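Side-chain contacts in PfhB2 (Pasteurella multocida, PDB 6U8T), which probably acts as a cysteine protease of the YopT type, as a domain of the Pasteurella toxin PfhB2: residues C[22-25]-C[26-30]; C[190-193]-C[194-198]. The protein carries 1 engineered substitution. All coordinates share one frame; numbering follows the deposited sequence.

Interaction 1 (C[22-25]-C[26-30]); sequences EVYK and EIVKH
Tyr-24 and Val-28 meet one turn apart on helix 20-51. CG of Tyr-24 stands anti to the backbone N (chi1 -178°), which leans the outward-running ring toward the turn that holds Val-28. From CB the side chain runs out to the ring, and contact begins at CD2, the first ring atom to come near Val-28 CG2. Tyr-24 CE2 makes the closest touch, 3.4 Å from Val-28 CG2. Tyr-24 CZ follows at 3.6 Å from Val-28 CG2. The hydroxyl lies alongside that methyl as well. One methyl thus serves the whole side of the ring from CD2 to the hydroxyl, approaching it obliquely. The main chain joins the same two residues, with Val-28 N bonded to Tyr-24 O at 3.0 Å. The Tyr-24 side chain also packs on Leu-156 of the second subunit. Beside this pair, Val-23 CG1 lies 4.1 Å from Ile-27 CD1. Ile-27 packs on Ile-27 of the second subunit. On the polar side, Lys-25 bends at chi3 (-72°) and brings NZ to 2.8 Å from Glu-22 OE2, a salt bridge on the syn side of the carboxylate, somewhat out of its plane. NZ also bonds to Lys-201 O. This is i to i+4 packing on a regular alpha-helix, with an apolar flank at the subunit interface.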
loop_
_atom_site.group_PDB
_atom_site.type_symbol
_atom_site.label_atom_id
_atom_site.label_comp_id
_atom_site.label_asym_id
_atom_site.label_seq_id
_atom_site.Cartn_x
_atom_site.Cartn_y
_atom_site.Cartn_z
ATOM N N GLU C 22 12.978 9.722 1.941
ATOM C CA GLU C 22 12.250 10.932 2.442
ATOM C C GLU C 22 11.020 11.190 1.577
ATOM O O GLU C 22 9.948 11.469 2.138
ATOM C CB GLU C 22 13.168 12.165 2.499
ATOM C CG GLU C 22 14.173 12.102 3.635
ATOM C CD GLU C 22 13.601 11.743 5.002
ATOM O OE1 GLU C 22 12.577 12.343 5.393
ATOM O OE2 GLU C 22 14.179 10.857 5.686
ATOM N N VAL C 23 11.159 11.064 0.267
ATOM C CA VAL C 23 10.014 11.111 -0.683
ATOM C C VAL C 23 8.995 10.022 -0.285
ATOM O O VAL C 23 7.790 10.335 -0.235
ATOM C CB VAL C 23 10.494 10.955 -2.139
ATOM C CG1 VAL C 23 9.323 10.718 -3.110
ATOM C CG2 VAL C 23 11.371 12.153 -2.550
ATOM N N TYR C 24 9.438 8.795 0.012
ATOM C CA TYR C 24 8.512 7.697 0.376
ATOM C C TYR C 24 7.741 8.054 1.666
ATOM O O TYR C 24 6.541 7.764 1.756
ATOM C CB TYR C 24 9.216 6.327 0.441
ATOM C CG TYR C 24 8.235 5.238 0.762
ATOM C CD1 TYR C 24 7.304 4.856 -0.179
ATOM C CD2 TYR C 24 8.117 4.711 2.031
ATOM C CE1 TYR C 24 6.372 3.864 0.084
ATOM C CE2 TYR C 24 7.133 3.791 2.343
ATOM C CZ TYR C 24 6.262 3.358 1.367
ATOM O OH TYR C 24 5.310 2.421 1.689
ATOM N N LYS C 25 8.398 8.678 2.642
ATOM C CA LYS C 25 7.723 9.066 3.913
ATOM C C LYS C 25 6.650 10.148 3.661
ATOM O O LYS C 25 5.603 10.102 4.315
ATOM C CB LYS C 25 8.774 9.470 4.932
ATOM C CG LYS C 25 9.610 8.296 5.449
ATOM C CD LYS C 25 10.401 8.633 6.681
ATOM C CE LYS C 25 11.574 9.544 6.428
ATOM N NZ LYS C 25 12.562 9.473 7.544
ATOM N N GLU C 26 6.885 11.058 2.719
ATOM C CA GLU C 26 5.888 12.085 2.302
ATOM C C GLU C 26 4.689 11.378 1.637
ATOM O O GLU C 26 3.543 11.737 1.943
ATOM C CB GLU C 26 6.513 13.116 1.351
ATOM C CG GLU C 26 7.429 14.120 2.032
ATOM C CD GLU C 26 6.762 14.869 3.172
ATOM O OE1 GLU C 26 5.604 15.399 2.987
ATOM O OE2 GLU C 26 7.393 14.943 4.252
ATOM N N ILE C 27 4.949 10.357 0.817
ATOM C CA ILE C 27 3.885 9.552 0.145
ATOM C C ILE C 27 3.030 8.863 1.216
ATOM O O ILE C 27 1.781 8.927 1.154
ATOM C CB ILE C 27 4.507 8.568 -0.848
ATOM C CG1 ILE C 27 5.120 9.284 -2.053
ATOM C CG2 ILE C 27 3.479 7.550 -1.280
ATOM C CD1 ILE C 27 5.943 8.383 -2.986
ATOM N N VAL C 28 3.663 8.237 2.201
ATOM C CA VAL C 28 2.945 7.541 3.309
ATOM C C VAL C 28 2.048 8.555 4.033
ATOM O O VAL C 28 0.872 8.240 4.272
ATOM C CB VAL C 28 3.929 6.839 4.265
ATOM C CG1 VAL C 28 3.268 6.442 5.575
ATOM C CG2 VAL C 28 4.579 5.624 3.604
ATOM N N LYS C 29 2.561 9.740 4.336
ATOM C CA LYS C 29 1.793 10.813 5.025
ATOM C C LYS C 29 0.573 11.184 4.170
ATOM O O LYS C 29 -0.549 11.301 4.732
ATOM C CB LYS C 29 2.691 12.031 5.272
ATOM C CG LYS C 29 2.093 13.117 6.156
ATOM C CD LYS C 29 2.833 14.454 6.100
ATOM C CE LYS C 29 4.233 14.433 6.684
ATOM N NZ LYS C 29 4.206 14.554 8.163
ATOM N N HIS C 30 0.780 11.326 2.858
ATOM C CA HIS C 30 -0.274 11.714 1.913
ATOM C C HIS C 30 -1.390 10.649 1.936
ATOM O O HIS C 30 -2.534 10.996 2.212
ATOM C CB HIS C 30 0.291 11.932 0.508
ATOM C CG HIS C 30 -0.791 12.200 -0.482
ATOM N ND1 HIS C 30 -1.256 13.460 -0.748
ATOM C CD2 HIS C 30 -1.551 11.347 -1.197
ATOM C CE1 HIS C 30 -2.245 13.376 -1.630
ATOM N NE2 HIS C 30 -2.470 12.078 -1.904
#

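Interaction 2 (C[190-193]-C[194-198]); sequences FESW and LKEAF
Phe-190 begins the contact, lying side by side with Leu-194 one turn on. Its CZ is 3.7 Å from Leu-194 CD2, and Leu-194 CB lies over one face of the ring. Phe-190 also packs on Val-172 and on Leu-140 of the second subunit. Glu-191 runs out extended beside Lys-195. Its OE2 is 3.5 Å from Lys-195 NZ, a weak salt bridge; the stronger partner of NZ is Ser-133 OG of the second subunit. Ser-192 O takes a bond from Glu-196 N at 2.7 Å, while its OG bonds back to Gln-188 O. Trp-193 carries most of the apolar contact. Its CG is anti to the backbone N (chi1 172°) and beside the carbonyl carbon, which leans the indole toward the later turn that carries Ala-197 and Phe-198. Phe-198 CB sits over the six-membered ring of Trp-193, 3.6 Å from its centroid, as a CH-pi contact. The two rings are near parallel, at 25°, but slid apart so that they barely overlap. Trp-193 CD1 touches Ala-197 CB at 3.9 Å. Trp-193 O accepts two N-H groups, from Ala-197 N at 3.0 Å and, straighter at 170°, from Phe-198 N at 2.9 Å. The i to i+5 bond from Phe-198 N marks a pi-type turn in helix 187-201, which packs against strands 171-176 and 180-184.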
loop_
_atom_site.group_PDB
_atom_site.type_symbol
_atom_site.label_atom_id
_atom_site.label_comp_id
_atom_site.label_asym_id
_atom_site.label_seq_id
_atom_site.Cartn_x
_atom_site.Cartn_y
_atom_site.Cartn_z
ATOM N N PHE C 190 23.810 -3.653 15.153
ATOM C CA PHE C 190 22.938 -3.681 13.950
ATOM C C PHE C 190 21.496 -4.057 14.329
ATOM O O PHE C 190 20.566 -3.376 13.885
ATOM C CB PHE C 190 23.475 -4.638 12.882
ATOM C CG PHE C 190 22.512 -4.842 11.742
ATOM C CD1 PHE C 190 22.341 -3.859 10.777
ATOM C CD2 PHE C 190 21.734 -5.986 11.668
ATOM C CE1 PHE C 190 21.438 -4.032 9.736
ATOM C CE2 PHE C 190 20.820 -6.148 10.635
ATOM C CZ PHE C 190 20.684 -5.181 9.665
ATOM N N GLU C 191 21.312 -5.121 15.111
ATOM C CA GLU C 191 19.974 -5.664 15.444
ATOM C C GLU C 191 19.186 -4.611 16.227
ATOM O O GLU C 191 18.025 -4.353 15.856
ATOM C CB GLU C 191 20.112 -6.972 16.217
ATOM C CG GLU C 191 18.781 -7.571 16.612
ATOM C CD GLU C 191 18.850 -9.040 17.022
ATOM O OE1 GLU C 191 19.571 -9.846 16.367
ATOM O OE2 GLU C 191 18.180 -9.387 18.004
ATOM N N SER C 192 19.785 -4.001 17.257
ATOM C CA SER C 192 19.119 -2.970 18.096
ATOM C C SER C 192 18.735 -1.770 17.232
ATOM O O SER C 192 17.598 -1.354 17.318
ATOM C CB SER C 192 19.968 -2.559 19.236
ATOM O OG SER C 192 20.353 -3.719 19.927
ATOM N N TRP C 193 19.661 -1.263 16.421
ATOM C CA TRP C 193 19.448 -0.110 15.514
ATOM C C TRP C 193 18.312 -0.405 14.544
ATOM O O TRP C 193 17.456 0.463 14.392
ATOM C CB TRP C 193 20.715 0.229 14.744
ATOM C CG TRP C 193 20.478 1.252 13.687
ATOM C CD1 TRP C 193 20.405 2.608 13.844
ATOM C CD2 TRP C 193 20.254 0.998 12.295
ATOM N NE1 TRP C 193 20.191 3.211 12.634
ATOM C CE2 TRP C 193 20.099 2.250 11.668
ATOM C CE3 TRP C 193 20.206 -0.155 11.515
ATOM C CZ2 TRP C 193 19.897 2.370 10.299
ATOM C CZ3 TRP C 193 19.978 -0.041 10.164
ATOM C CH2 TRP C 193 19.827 1.206 9.570
ATOM N N LEU C 194 18.309 -1.573 13.907
ATOM C CA LEU C 194 17.295 -1.962 12.908
ATOM C C LEU C 194 15.921 -2.000 13.591
ATOM O O LEU C 194 14.982 -1.380 13.041
ATOM C CB LEU C 194 17.648 -3.319 12.297
ATOM C CG LEU C 194 16.930 -3.626 10.982
ATOM C CD1 LEU C 194 17.466 -2.752 9.858
ATOM C CD2 LEU C 194 17.053 -5.082 10.595
ATOM N N LYS C 195 15.825 -2.637 14.758
ATOM C CA LYS C 195 14.538 -2.866 15.466
ATOM C C LYS C 195 14.070 -1.589 16.170
ATOM O O LYS C 195 12.881 -1.325 16.132
ATOM C CB LYS C 195 14.682 -4.019 16.468
ATOM C CG LYS C 195 15.036 -5.362 15.839
ATOM C CD LYS C 195 14.964 -6.527 16.792
ATOM C CE LYS C 195 14.809 -7.853 16.073
ATOM N NZ LYS C 195 14.872 -8.996 17.015
ATOM N N GLU C 196 14.962 -0.825 16.794
ATOM C CA GLU C 196 14.570 0.264 17.732
ATOM C C GLU C 196 14.560 1.620 17.023
ATOM O O GLU C 196 13.837 2.480 17.517
ATOM C CB GLU C 196 15.497 0.325 18.940
ATOM C CG GLU C 196 15.393 -0.872 19.875
ATOM C CD GLU C 196 16.499 -0.911 20.934
ATOM O OE1 GLU C 196 17.173 0.123 21.132
ATOM O OE2 GLU C 196 16.734 -1.987 21.536
ATOM N N ALA C 197 15.294 1.793 15.919
ATOM C CA ALA C 197 15.492 3.105 15.264
ATOM C C ALA C 197 15.030 3.049 13.805
ATOM O O ALA C 197 14.061 3.742 13.472
ATOM C CB ALA C 197 16.928 3.524 15.382
ATOM N N PHE C 198 15.663 2.225 12.971
ATOM C CA PHE C 198 15.466 2.233 11.501
ATOM C C PHE C 198 14.028 1.848 11.147
ATOM O O PHE C 198 13.423 2.527 10.299
ATOM C CB PHE C 198 16.433 1.291 10.788
ATOM C CG PHE C 198 16.387 1.400 9.286
ATOM C CD1 PHE C 198 16.793 2.563 8.651
ATOM C CD2 PHE C 198 15.912 0.352 8.512
ATOM C CE1 PHE C 198 16.733 2.678 7.272
ATOM C CE2 PHE C 198 15.845 0.471 7.137
ATOM C CZ PHE C 198 16.270 1.626 6.520
#

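Interaction 1 comes first along the chain, near the start of the long helix 20-51. Interaction 2 follows late, on helix 187-201. Their centres are about 21 Å apart and their nearest atoms about 8 Å, so they do not touch. The two helices are nevertheless linked directly, through the Lys-25 side chain and the C-terminal end of helix 187-201. Helix 187-201 packs on the central strands 180-184 and 171-176 of the four-stranded antiparallel sheet. Both interactions also meet the second subunit, interaction 1 through apolar packing and interaction 2 through contacts that include Ser-133 of the second subunit. Two separate helices of this probable CA-clan cysteine peptidase therefore contribute to the dimer interface.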